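Local coordinates for protein pyrrolysyl-tRNA synthetase (Desulfitobacterium hafniense, PDB 3DSQ) that probably attaches pyrrolysine to its tRNA at the expense of ATP, working as a homodimeric class II aminoacyl-tRNA synthetase, at residues V17-L22 and Q31-F36; N134-W139 and D248-L253; G181-L184 and Q189-E192; L228-G233 and L261-G266. All coordinates share one frame; numbering follows the deposited sequence.

Contact 1. Residues V17-L22 and Q31-F36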
# COMPACT_ATOMS: atom_id res chain seq x y z
N VAL B 17 -27.25 -17.49 6.36
CA VAL B 17 -26.29 -17.80 5.32
C VAL B 17 -26.71 -17.29 3.93
O VAL B 17 -25.87 -16.89 3.13
CB VAL B 17 -26.02 -19.32 5.26
CG1 VAL B 17 -27.19 -20.04 4.61
CG2 VAL B 17 -24.73 -19.57 4.50
N GLN B 18 -28.01 -17.31 3.65
CA GLN B 18 -28.52 -16.82 2.37
C GLN B 18 -28.37 -15.31 2.35
O GLN B 18 -27.96 -14.72 1.35
CB GLN B 18 -30.00 -17.16 2.22
CG GLN B 18 -30.26 -18.63 2.12
CD GLN B 18 -31.73 -18.93 2.03
OE1 GLN B 18 -32.53 -18.36 2.78
NE2 GLN B 18 -32.11 -19.82 1.12
N TYR B 19 -28.69 -14.69 3.48
CA TYR B 19 -28.57 -13.25 3.65
C TYR B 19 -27.12 -12.80 3.42
O TYR B 19 -26.87 -11.83 2.69
CB TYR B 19 -29.03 -12.87 5.05
CG TYR B 19 -29.04 -11.39 5.34
CD1 TYR B 19 -30.15 -10.60 5.01
CD2 TYR B 19 -27.95 -10.78 5.96
CE1 TYR B 19 -30.17 -9.23 5.30
CE2 TYR B 19 -27.96 -9.41 6.25
CZ TYR B 19 -29.07 -8.65 5.92
OH TYR B 19 -29.07 -7.31 6.23
N GLN B 20 -26.18 -13.51 4.03
CA GLN B 20 -24.77 -13.17 3.89
C GLN B 20 -24.29 -13.31 2.44
O GLN B 20 -23.51 -12.50 1.95
CB GLN B 20 -23.89 -14.07 4.77
CG GLN B 20 -22.41 -13.73 4.66
CD GLN B 20 -21.49 -14.71 5.39
OE1 GLN B 20 -21.37 -15.88 5.02
NE2 GLN B 20 -20.84 -14.22 6.44
N ARG B 21 -24.75 -14.36 1.77
CA ARG B 21 -24.40 -14.61 0.39
C ARG B 21 -24.90 -13.47 -0.51
O ARG B 21 -24.16 -12.93 -1.33
CB ARG B 21 -25.00 -15.96 -0.05
CG ARG B 21 -24.73 -16.35 -1.51
CD ARG B 21 -23.27 -16.23 -1.87
NE ARG B 21 -22.98 -16.83 -3.18
CZ ARG B 21 -21.79 -16.79 -3.77
NH1 ARG B 21 -20.76 -16.19 -3.18
NH2 ARG B 21 -21.62 -17.38 -4.95
N LEU B 22 -26.15 -13.09 -0.33
CA LEU B 22 -26.74 -12.01 -1.10
C LEU B 22 -26.00 -10.71 -0.85
O LEU B 22 -25.88 -9.86 -1.74
CB LEU B 22 -28.23 -11.86 -0.76
CG LEU B 22 -29.09 -13.08 -1.12
CD1 LEU B 22 -30.53 -12.82 -0.72
CD2 LEU B 22 -29.00 -13.37 -2.63
N GLN B 31 -33.99 -6.49 -1.85
CA GLN B 31 -33.83 -7.93 -2.00
C GLN B 31 -33.48 -8.58 -0.65
O GLN B 31 -33.96 -9.66 -0.33
CB GLN B 31 -32.73 -8.23 -3.01
CG GLN B 31 -33.06 -7.75 -4.43
CD GLN B 31 -31.95 -8.05 -5.42
OE1 GLN B 31 -30.80 -7.63 -5.23
NE2 GLN B 31 -32.28 -8.77 -6.48
N LEU B 32 -32.66 -7.90 0.15
CA LEU B 32 -32.25 -8.43 1.45
C LEU B 32 -33.42 -8.54 2.41
O LEU B 32 -33.40 -9.36 3.33
CB LEU B 32 -31.16 -7.54 2.07
CG LEU B 32 -29.79 -7.52 1.40
CD1 LEU B 32 -28.85 -6.63 2.20
CD2 LEU B 32 -29.21 -8.93 1.32
N GLU B 33 -34.45 -7.72 2.20
CA GLU B 33 -35.61 -7.72 3.09
C GLU B 33 -36.83 -8.48 2.59
O GLU B 33 -37.92 -8.32 3.12
CB GLU B 33 -36.01 -6.27 3.40
CG GLU B 33 -34.88 -5.46 4.03
CD GLU B 33 -34.37 -6.10 5.32
OE1 GLU B 33 -35.10 -6.09 6.33
OE2 GLU B 33 -33.22 -6.61 5.31
N MET B 34 -36.64 -9.34 1.59
CA MET B 34 -37.75 -10.12 1.04
C MET B 34 -38.22 -11.27 1.91
O MET B 34 -37.42 -12.00 2.50
CB MET B 34 -37.38 -10.65 -0.34
CG MET B 34 -37.33 -9.58 -1.40
SD MET B 34 -36.75 -10.25 -2.94
CE MET B 34 -38.26 -11.04 -3.57
N GLY B 35 -39.54 -11.42 1.97
CA GLY B 35 -40.15 -12.49 2.73
C GLY B 35 -40.94 -13.37 1.78
O GLY B 35 -41.39 -12.90 0.73
N PHE B 36 -41.11 -14.63 2.15
CA PHE B 36 -41.82 -15.58 1.31
C PHE B 36 -42.85 -16.36 2.11
O PHE B 36 -42.83 -16.36 3.34
CB PHE B 36 -40.81 -16.52 0.67
CG PHE B 36 -39.79 -15.80 -0.15
CD1 PHE B 36 -40.04 -15.49 -1.48
CD2 PHE B 36 -38.62 -15.34 0.44
CE1 PHE B 36 -39.15 -14.71 -2.21
CE2 PHE B 36 -37.72 -14.56 -0.28
CZ PHE B 36 -37.99 -14.25 -1.61
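Y19 lays its ring against L32 of the next, much shorter helix, and the two carry most of this contact. With CG anti to the backbone N (chi1 -177°), the phenol swings from the flank of its helix toward L32, crossing the leucine at about a right angle. Methyl CD2 of L32 sits over one face of the ring. Farther along, CE1 of Y19 touches CB of L32 at 3.8 Å, and the carbonyl O of L32 lies at the ring edge, in its plane. OE2 of E33 comes to that edge as well, 4.0 Å from CE1 of Y19, on the bent chain of the glutamate. A serine at Y19 would probably leave CB of L32 and one side of its CD2 uncovered, with L22 the methyl's remaining side-chain neighbour across the contact. One turn on, L22 points toward the short helix and sets its CB 3.7 Å from CD2 of L32, so that this methyl is wedged between both residues. W14, which touches Y19 and L22, also bonds through its NE1 to the carbonyl O of Q31. Apolar side chains thus close two successive N-terminal helices, 16-24 and 29-32, across a short loop.

Contact 2. Residues N134-W139 and D248-L253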
# COMPACT_ATOMS: atom_id res chain seq x y z
N ASN B 134 3.20 9.86 11.93
CA ASN B 134 4.24 9.94 10.91
C ASN B 134 4.25 11.29 10.19
O ASN B 134 5.32 11.80 9.85
CB ASN B 134 4.07 8.81 9.90
CG ASN B 134 4.48 7.47 10.47
OD1 ASN B 134 4.80 7.36 11.66
ND2 ASN B 134 4.48 6.44 9.63
N LEU B 135 3.07 11.85 9.94
CA LEU B 135 2.99 13.14 9.26
C LEU B 135 3.45 14.25 10.22
O LEU B 135 4.02 15.25 9.80
CB LEU B 135 1.55 13.39 8.77
CG LEU B 135 0.99 12.39 7.75
CD1 LEU B 135 -0.39 12.84 7.29
CD2 LEU B 135 1.92 12.29 6.54
N TYR B 136 3.22 14.05 11.51
CA TYR B 136 3.65 15.01 12.52
C TYR B 136 5.17 15.11 12.43
O TYR B 136 5.75 16.20 12.44
CB TYR B 136 3.27 14.53 13.92
CG TYR B 136 2.13 15.27 14.56
CD1 TYR B 136 1.09 14.58 15.18
CD2 TYR B 136 2.11 16.67 14.61
CE1 TYR B 136 0.06 15.26 15.84
CE2 TYR B 136 1.09 17.36 15.27
CZ TYR B 136 0.07 16.65 15.88
OH TYR B 136 -0.92 17.31 16.57
N THR B 137 5.80 13.94 12.34
CA THR B 137 7.25 13.84 12.26
C THR B 137 7.77 14.58 11.02
O THR B 137 8.68 15.41 11.12
CB THR B 137 7.68 12.35 12.23
OG1 THR B 137 7.23 11.72 13.44
CG2 THR B 137 9.19 12.21 12.14
N LEU B 138 7.18 14.29 9.87
CA LEU B 138 7.60 14.96 8.64
C LEU B 138 7.38 16.47 8.72
O LEU B 138 8.14 17.25 8.15
CB LEU B 138 6.86 14.38 7.43
CG LEU B 138 7.25 12.95 7.04
CD1 LEU B 138 6.78 12.65 5.62
CD2 LEU B 138 8.76 12.82 7.10
N TRP B 139 6.32 16.89 9.41
CA TRP B 139 6.07 18.32 9.57
C TRP B 139 7.28 18.96 10.22
O TRP B 139 7.86 19.92 9.70
CB TRP B 139 4.86 18.56 10.46
CG TRP B 139 3.54 18.51 9.77
CD1 TRP B 139 3.31 18.37 8.42
CD2 TRP B 139 2.26 18.61 10.39
NE1 TRP B 139 1.96 18.37 8.18
CE2 TRP B 139 1.29 18.52 9.36
CE3 TRP B 139 1.84 18.76 11.72
CZ2 TRP B 139 -0.08 18.57 9.63
CZ3 TRP B 139 0.48 18.82 11.98
CH2 TRP B 139 -0.47 18.73 10.93
N ASP B 248 2.61 25.93 14.74
CA ASP B 248 2.03 26.68 13.65
C ASP B 248 0.61 26.16 13.47
O ASP B 248 0.33 25.00 13.80
CB ASP B 248 2.81 26.47 12.35
CG ASP B 248 4.22 27.03 12.42
OD1 ASP B 248 4.37 28.21 12.79
OD2 ASP B 248 5.17 26.30 12.09
N PRO B 249 -0.30 27.01 12.99
CA PRO B 249 -1.68 26.56 12.79
C PRO B 249 -1.63 25.52 11.68
O PRO B 249 -0.70 25.52 10.88
CB PRO B 249 -2.40 27.83 12.34
CG PRO B 249 -1.63 28.90 13.02
CD PRO B 249 -0.20 28.47 12.81
N TRP B 250 -2.62 24.63 11.62
CA TRP B 250 -2.65 23.62 10.57
C TRP B 250 -4.03 23.00 10.43
O TRP B 250 -4.89 23.16 11.28
CB TRP B 250 -1.64 22.50 10.86
CG TRP B 250 -1.87 21.78 12.18
CD1 TRP B 250 -1.22 22.02 13.36
CD2 TRP B 250 -2.81 20.74 12.45
NE1 TRP B 250 -1.70 21.19 14.35
CE2 TRP B 250 -2.68 20.39 13.81
CE3 TRP B 250 -3.76 20.06 11.67
CZ2 TRP B 250 -3.46 19.39 14.42
CZ3 TRP B 250 -4.53 19.06 12.27
CH2 TRP B 250 -4.37 18.74 13.64
N VAL B 251 -4.22 22.28 9.33
CA VAL B 251 -5.47 21.58 9.08
C VAL B 251 -5.12 20.24 8.49
O VAL B 251 -4.13 20.09 7.78
CB VAL B 251 -6.39 22.34 8.10
CG1 VAL B 251 -6.85 23.66 8.74
CG2 VAL B 251 -5.68 22.59 6.78
N GLY B 252 -5.94 19.24 8.80
CA GLY B 252 -5.71 17.91 8.29
C GLY B 252 -7.05 17.22 8.14
O GLY B 252 -7.93 17.37 8.98
N LEU B 253 -7.19 16.47 7.06
CA LEU B 253 -8.43 15.76 6.80
C LEU B 253 -8.07 14.32 6.46
O LEU B 253 -7.16 14.08 5.66
CB LEU B 253 -9.15 16.42 5.62
CG LEU B 253 -10.61 16.06 5.32
CD1 LEU B 253 -11.50 16.39 6.50
CD2 LEU B 253 -11.07 16.85 4.08
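W139 and W250 meet between backbones that stay well separated, helix 132-142 facing the start of strand 250-256 with the closest CA pair, W139 and D248, still 10.1 Å apart. Two indoles bridge most of that distance. The six-membered ring of W139 directs its edge at the face of the W250 five-membered ring, the centroids 4.7 Å apart. Because the planes meet at 50°, this edge-to-face pair is tilted well short of a perpendicular T. Its leading atom, CH2 of W139, lies above the W250 face, displaced toward the rim and 3.4 Å from CD2, while CZ3 follows at 3.8 Å from CG of W250. A chi1 of 59° places the W250 indole on the helix side, and a chi2 of -98° turns its face to W139. In the helix, the carbonyl O of L135 covers part of one face of the W139 ring. Y136 adds a lighter touch, its OH 3.9 Å from CZ2 of W250. The polar ends of that pair share a mate outside the contact: OD1 of D241 is hydrogen-bonded to both Y136 OH and W250 NE1, which should help fix the rotation of both rings. W139 NE1 is bonded in turn to OG1 of T178. On the opposite face of the sheet, V251 points away from the indoles and packs on helix 187-201. Strand 250-256 is itself flanked by strands 171-180 and 228-236, and helix 132-142 turns N134, T137 and L138 toward the second subunit.

Contact 3. Residues G181-L184 and Q189-E192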
# COMPACT_ATOMS: atom_id res chain seq x y z
N GLY B 181 0.81 25.61 8.57
CA GLY B 181 1.05 27.02 8.38
C GLY B 181 -0.18 27.73 7.85
O GLY B 181 -0.09 28.84 7.32
N THR B 182 -1.34 27.09 7.98
CA THR B 182 -2.59 27.68 7.52
C THR B 182 -2.93 28.90 8.37
O THR B 182 -2.80 28.86 9.59
CB THR B 182 -3.76 26.67 7.65
OG1 THR B 182 -3.40 25.44 7.01
CG2 THR B 182 -5.02 27.22 7.01
N PRO B 183 -3.34 30.01 7.74
CA PRO B 183 -3.69 31.22 8.51
C PRO B 183 -4.91 30.86 9.36
O PRO B 183 -5.89 30.35 8.83
CB PRO B 183 -4.05 32.24 7.42
CG PRO B 183 -3.32 31.74 6.20
CD PRO B 183 -3.49 30.25 6.29
N LEU B 184 -4.84 31.11 10.67
CA LEU B 184 -5.96 30.79 11.56
C LEU B 184 -7.34 31.06 10.96
O LEU B 184 -8.20 30.17 10.92
CB LEU B 184 -5.84 31.57 12.87
CG LEU B 184 -4.76 31.17 13.88
CD1 LEU B 184 -4.79 32.13 15.06
CD2 LEU B 184 -4.97 29.74 14.34
N GLN B 189 -11.99 27.16 6.02
CA GLN B 189 -12.14 27.17 4.57
C GLN B 189 -11.18 26.19 3.89
O GLN B 189 -11.49 25.65 2.84
CB GLN B 189 -11.94 28.59 4.02
CG GLN B 189 -11.84 28.67 2.49
CD GLN B 189 -13.10 28.19 1.76
OE1 GLN B 189 -14.13 28.86 1.77
NE2 GLN B 189 -13.01 27.03 1.13
N ARG B 190 -10.00 25.98 4.48
CA ARG B 190 -9.05 25.04 3.91
C ARG B 190 -9.63 23.64 3.99
O ARG B 190 -9.61 22.89 3.02
CB ARG B 190 -7.72 25.07 4.66
CG ARG B 190 -6.74 26.09 4.15
CD ARG B 190 -6.38 25.86 2.69
NE ARG B 190 -5.16 26.60 2.36
CZ ARG B 190 -5.01 27.91 2.54
NH1 ARG B 190 -6.00 28.63 3.04
NH2 ARG B 190 -3.86 28.50 2.24
N LEU B 191 -10.13 23.28 5.17
CA LEU B 191 -10.73 21.98 5.36
C LEU B 191 -11.81 21.77 4.29
O LEU B 191 -11.92 20.69 3.72
CB LEU B 191 -11.33 21.86 6.77
CG LEU B 191 -10.27 21.67 7.86
CD1 LEU B 191 -10.93 21.52 9.22
CD2 LEU B 191 -9.43 20.42 7.55
N GLU B 192 -12.59 22.82 4.02
CA GLU B 192 -13.62 22.75 2.99
C GLU B 192 -12.97 22.48 1.64
O GLU B 192 -13.38 21.57 0.92
CB GLU B 192 -14.41 24.06 2.89
CG GLU B 192 -15.56 24.21 3.87
CD GLU B 192 -16.52 25.32 3.45
OE1 GLU B 192 -16.08 26.48 3.29
OE2 GLU B 192 -17.72 25.02 3.27
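T182 and R190 supply the close-packed half of this small contact, which buries 108 Å² between a loop and the first turns of helix 187-201. Methyl CG2 of T182 rests 3.5 Å from CG of R190, with CB of the arginine slightly farther away at 4.2 Å. The two side chains pass alongside each other in opposite directions, so the methyl meets chiefly CG of the arginine, and the bent chain then brings the guanidinium round obliquely toward the same methyl. Rotation about the threonine CA-CB bond explains the division of labour: CG2 is anti to the backbone N and reaches the helix, whereas OG1 stands beside that N and turns to another partner. V251 of strand 250-256 touches both T182 and R190, and so completes the apolar part.

The other half is looser. P183 is partly exposed, and its CD comes no nearer than 4.4 Å to NH1 of R190, a grazing approach that does little to fix the guanidinium. Polar bonds to neighbouring residues do that instead. The arginine bends at chi2 (-59°), and its NE forms a salt bridge with OE1 of E179, the same oxygen that is hydrogen-bonded to OG1 of T182; NH1 forms a second salt bridge, with OE2 of E186. E179 thus ties together the polar ends of two residues whose carbons touch. The chemistry implies a methyl-to-methylene contact steadied by charge: the two carboxylates probably restrain the guanidinium and offset its charge and that of nearby R151.

Contact 4. Residues L228-G233 and L261-G266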
# COMPACT_ATOMS: atom_id res chain seq x y z
N LEU B 228 -23.99 9.35 6.85
CA LEU B 228 -22.78 8.62 6.52
C LEU B 228 -21.52 9.47 6.59
O LEU B 228 -21.38 10.44 5.86
CB LEU B 228 -22.91 8.02 5.12
CG LEU B 228 -24.09 7.07 4.88
CD1 LEU B 228 -24.15 6.67 3.42
CD2 LEU B 228 -23.93 5.84 5.76
N GLU B 229 -20.60 9.08 7.47
CA GLU B 229 -19.34 9.81 7.61
C GLU B 229 -18.37 9.40 6.51
O GLU B 229 -18.11 8.21 6.32
CB GLU B 229 -18.68 9.54 8.96
CG GLU B 229 -17.35 10.27 9.12
CD GLU B 229 -16.64 9.95 10.42
OE1 GLU B 229 -16.38 8.76 10.68
OE2 GLU B 229 -16.35 10.89 11.19
N LEU B 230 -17.84 10.39 5.80
CA LEU B 230 -16.90 10.13 4.73
C LEU B 230 -15.48 10.55 5.10
O LEU B 230 -14.51 10.09 4.49
CB LEU B 230 -17.34 10.87 3.46
CG LEU B 230 -18.39 10.17 2.59
CD1 LEU B 230 -19.52 9.62 3.45
CD2 LEU B 230 -18.92 11.15 1.56
N ALA B 231 -15.36 11.40 6.11
CA ALA B 231 -14.05 11.88 6.53
C ALA B 231 -14.10 12.75 7.78
O ALA B 231 -15.13 13.35 8.10
CB ALA B 231 -13.40 12.66 5.40
N SER B 232 -12.97 12.80 8.48
CA SER B 232 -12.85 13.61 9.69
C SER B 232 -11.61 14.50 9.62
O SER B 232 -10.51 14.02 9.37
CB SER B 232 -12.77 12.70 10.92
OG SER B 232 -13.96 11.95 11.05
N GLY B 233 -11.81 15.79 9.82
CA GLY B 233 -10.71 16.74 9.78
C GLY B 233 -10.45 17.33 11.15
O GLY B 233 -11.37 17.47 11.95
N LEU B 261 -15.46 4.26 -1.16
CA LEU B 261 -15.89 3.44 -2.28
C LEU B 261 -17.22 2.74 -2.04
O LEU B 261 -18.07 2.69 -2.94
CB LEU B 261 -14.82 2.39 -2.62
CG LEU B 261 -13.59 2.94 -3.34
CD1 LEU B 261 -12.57 1.85 -3.49
CD2 LEU B 261 -13.99 3.50 -4.71
N MET B 262 -17.40 2.19 -0.84
CA MET B 262 -18.64 1.51 -0.53
C MET B 262 -19.83 2.46 -0.64
O MET B 262 -20.90 2.11 -1.15
CB MET B 262 -18.59 0.92 0.88
CG MET B 262 -19.95 0.50 1.41
SD MET B 262 -19.82 -0.32 3.03
CE MET B 262 -19.42 1.08 4.06
N ILE B 263 -19.63 3.68 -0.16
CA ILE B 263 -20.67 4.71 -0.17
C ILE B 263 -20.94 5.23 -1.58
O ILE B 263 -22.09 5.38 -1.98
CB ILE B 263 -20.26 5.85 0.79
CG1 ILE B 263 -20.29 5.31 2.23
CG2 ILE B 263 -21.17 7.05 0.62
CD1 ILE B 263 -19.68 6.23 3.28
N ARG B 264 -19.90 5.48 -2.36
CA ARG B 264 -20.08 5.95 -3.72
C ARG B 264 -20.76 4.88 -4.57
O ARG B 264 -21.71 5.16 -5.29
CB ARG B 264 -18.73 6.29 -4.34
CG ARG B 264 -18.81 6.64 -5.81
CD ARG B 264 -17.84 5.79 -6.61
NE ARG B 264 -16.54 6.43 -6.71
CZ ARG B 264 -15.45 5.85 -7.19
NH1 ARG B 264 -15.48 4.59 -7.62
NH2 ARG B 264 -14.32 6.53 -7.26
N GLU B 265 -20.27 3.66 -4.47
CA GLU B 265 -20.79 2.55 -5.25
C GLU B 265 -22.05 1.91 -4.70
O GLU B 265 -22.74 1.19 -5.41
CB GLU B 265 -19.70 1.49 -5.42
CG GLU B 265 -18.51 2.02 -6.21
CD GLU B 265 -18.93 2.48 -7.60
OE1 GLU B 265 -18.43 3.52 -8.07
OE2 GLU B 265 -19.75 1.78 -8.22
N GLY B 266 -22.36 2.19 -3.44
CA GLY B 266 -23.55 1.61 -2.85
C GLY B 266 -23.46 0.09 -2.73
O GLY B 266 -24.44 -0.60 -2.99
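I263 points from its helix at the beginning of strand 228-236 and is met there by two leucines that come at it differently. L228 runs alongside in the opposite direction: its CD1 lies 4.1 Å from CG2 of I263, and its CB is equally far from CD1 of the isoleucine. L230 instead crosses obliquely, and its CD1 presses on CD1 of I263 at 3.4 Å, tighter than ordinary carbon contact. An extended chain (chi2 170°) carries this isoleucine methyl forward, where it also comes within 4.0 Å of the carbonyl O of E229. CG2, anti to the backbone N, faces CD1 of L228 and lies near CD1 of L230 as well. Replacing I263 by alanine would remove both methyls at the meeting point and would probably leave L228 and L230 without their apolar partner on the helix. The axes of segments 228-233 and 261-265 approach to 9.9 Å, their directions 136° apart. L230 and A231 both face V223 of strand 219-225, a classic beta bulge. Helix 257-265 directly follows strand 250-256, a strand-helix pair consistent with motif 3 of class II synthetases, and packs on helix 72-85 through L261 and R264.

In the fold
The four contacts show how chemistry follows position. Contact 2 is the buried one, joining aromatic rings; the others are partly buried. Contact 1 sets one aromatic ring on a leucine, contact 4 is aliphatic, and contact 3 joins a methyl to an arginine chain with salt bridges to outside residues. Contacts 2 and 3 touch, P249 O probably hydrogen-bonding G181 N, and they use strand 250-256 from opposite faces. Contact 4 reaches the same sheet through the neighbouring strand 228-236, with L253 packing on S232 and G233, and lies nearest the centre of the chain. Contact 1 stands apart in the N-terminal helices, its centre 45 Å from that of contact 2, and involves no strand.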